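Local coordinates for recombination protein recR (Deinococcus radiodurans, PDB 1VDD) that takes part in homologous recombinational DNA repair as a ring-forming, zinc-containing DNA-binding protein that may act together with RecF and RecO, at the interface of chains A and B. Coordinates in Å, arbitrary orientation; residue numbers count along the deposited sequence, not the author numbering. Chains: chain A/B, Recombination protein recR.

The interface of chains A and B. Residues chain A 10, 32, 40-41, 43-44; chain B 44, 46-48, 50-51.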
# COMPACT_ATOMS: atom_id res chain seq x y z
N LEU A 10 1.34 -24.43 -15.86
CA LEU A 10 0.81 -24.20 -14.53
C LEU A 10 0.75 -22.70 -14.26
O LEU A 10 -0.24 -22.20 -13.73
CB LEU A 10 1.69 -24.86 -13.47
CG LEU A 10 1.00 -25.65 -12.36
CD1 LEU A 10 2.01 -25.88 -11.24
CD2 LEU A 10 -0.20 -24.90 -11.82
N LEU A 32 4.34 -25.55 -5.18
CA LEU A 32 3.58 -26.77 -5.44
C LEU A 32 4.55 -27.90 -5.72
O LEU A 32 4.24 -29.06 -5.50
CB LEU A 32 2.65 -26.54 -6.63
CG LEU A 32 1.44 -25.67 -6.28
CD1 LEU A 32 0.74 -25.21 -7.52
CD2 LEU A 32 0.49 -26.45 -5.39
N ILE A 40 -0.99 -32.27 -4.05
CA ILE A 40 -1.31 -31.88 -5.41
C ILE A 40 -2.60 -32.61 -5.81
O ILE A 40 -3.53 -32.00 -6.31
CB ILE A 40 -0.15 -32.26 -6.36
CG1 ILE A 40 1.17 -31.85 -5.71
CG2 ILE A 40 -0.32 -31.59 -7.70
CD1 ILE A 40 1.25 -30.38 -5.29
N GLU A 41 -2.65 -33.92 -5.57
CA GLU A 41 -3.84 -34.69 -5.91
C GLU A 41 -5.04 -34.13 -5.15
O GLU A 41 -6.07 -33.83 -5.75
CB GLU A 41 -3.70 -36.17 -5.53
CG GLU A 41 -2.50 -36.91 -6.13
CD GLU A 41 -2.48 -38.40 -5.76
OE1 GLU A 41 -1.45 -39.06 -6.01
OE2 GLU A 41 -3.50 -38.91 -5.23
N LEU A 43 -5.54 -31.28 -3.98
CA LEU A 43 -5.90 -29.97 -4.50
C LEU A 43 -6.69 -30.21 -5.80
O LEU A 43 -7.79 -29.70 -5.99
CB LEU A 43 -4.65 -29.14 -4.81
CG LEU A 43 -4.75 -27.60 -4.72
CD1 LEU A 43 -3.63 -26.97 -5.53
CD2 LEU A 43 -6.11 -27.11 -5.22
N ALA A 44 -6.11 -31.01 -6.69
CA ALA A 44 -6.77 -31.30 -7.96
C ALA A 44 -8.16 -31.86 -7.73
O ALA A 44 -9.14 -31.35 -8.26
CB ALA A 44 -5.94 -32.28 -8.77
N ALA B 44 -6.62 -28.53 -12.92
CA ALA B 44 -6.35 -29.76 -12.18
C ALA B 44 -5.24 -30.58 -12.83
O ALA B 44 -4.36 -31.10 -12.15
CB ALA B 44 -7.62 -30.59 -12.07
N ALA B 46 -2.90 -29.40 -15.03
CA ALA B 46 -1.65 -28.65 -15.00
C ALA B 46 -0.94 -28.88 -13.67
O ALA B 46 0.29 -28.92 -13.61
CB ALA B 46 -1.92 -27.19 -15.19
N LEU B 47 -1.71 -29.02 -12.60
CA LEU B 47 -1.11 -29.28 -11.31
C LEU B 47 -0.47 -30.66 -11.38
O LEU B 47 0.74 -30.81 -11.22
CB LEU B 47 -2.19 -29.22 -10.22
CG LEU B 47 -2.69 -27.81 -9.85
CD1 LEU B 47 -4.08 -27.87 -9.21
CD2 LEU B 47 -1.67 -27.14 -8.91
N LEU B 48 -1.29 -31.67 -11.67
CA LEU B 48 -0.84 -33.06 -11.74
C LEU B 48 0.30 -33.30 -12.72
O LEU B 48 1.25 -34.05 -12.44
CB LEU B 48 -2.02 -33.96 -12.07
CG LEU B 48 -3.19 -33.85 -11.09
CD1 LEU B 48 -4.45 -34.44 -11.70
CD2 LEU B 48 -2.84 -34.55 -9.79
N ALA B 50 2.37 -31.09 -13.60
CA ALA B 50 3.53 -30.36 -13.12
C ALA B 50 4.24 -31.26 -12.12
O ALA B 50 5.47 -31.38 -12.14
CB ALA B 50 3.10 -29.09 -12.45
N LYS B 51 3.46 -31.88 -11.26
CA LYS B 51 4.00 -32.78 -10.26
C LYS B 51 4.65 -33.99 -10.93
O LYS B 51 5.81 -34.30 -10.67
CB LYS B 51 2.89 -33.25 -9.32
CG LYS B 51 3.35 -33.47 -7.89
CD LYS B 51 4.59 -34.32 -7.81
CE LYS B 51 5.17 -34.29 -6.40
NZ LYS B 51 5.62 -32.93 -6.00
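B:Leu47 reaches from helix 37-53 of its chain into a pocket formed by A:Leu10, A:Leu32, A:Ile40 and A:Leu43, all from the helix-hairpin-helix region of the other RecR subunit. The contact illustrates how such regions can pair two-fold through apolar packing, since no nitrogen or oxygen of one subunit comes within bonding reach of the other here. The inner part is dense. With CG anti to its own carbonyl carbon (chi1 -75°), B:Leu47 sends its two methyls to different neighbours: CD2 meets CD1 of A:Leu32 at 3.4 Å, the two side chains set at a slant to each other, whereas CD1 lies 3.8 Å from CD1 of A:Leu43, which crosses it at about a right angle. A:Ile40 closes in nearer the backbone of B:Leu47, its CG2 branch 3.9 Å from CB of that residue. The aliphatic stem of B:Lys51 crosses A:Ile40 at about a right angle, CG lying 3.5 Å from CG1. On the flank of helix 5-15, A:Leu10 spreads its branches over the partner helix, CD1 being 3.6 Å from CB of B:Ala50 while CD2 turns to B:Leu47. An alanine in place of A:Leu10 would probably open a gap beside B:Ala50 and deprive the isobutyl group of B:Leu47 of a neighbour on that flank. Packing is sparser where the two 37-53 helices approach through small residues: CB of A:Ala44 stands 4.1 Å from CB of B:Ala44, and CG of B:Leu48 is 3.9 Å from that same A:Ala44 methyl. At the polar margin A:Glu41 offers CA to CD2 of B:Leu48, its carboxylate extending away from the partner. Bends at chi2 and chi4 carry the amine of B:Lys51 toward the carbonyl end of A:Leu32 without forming a hydrogen bond.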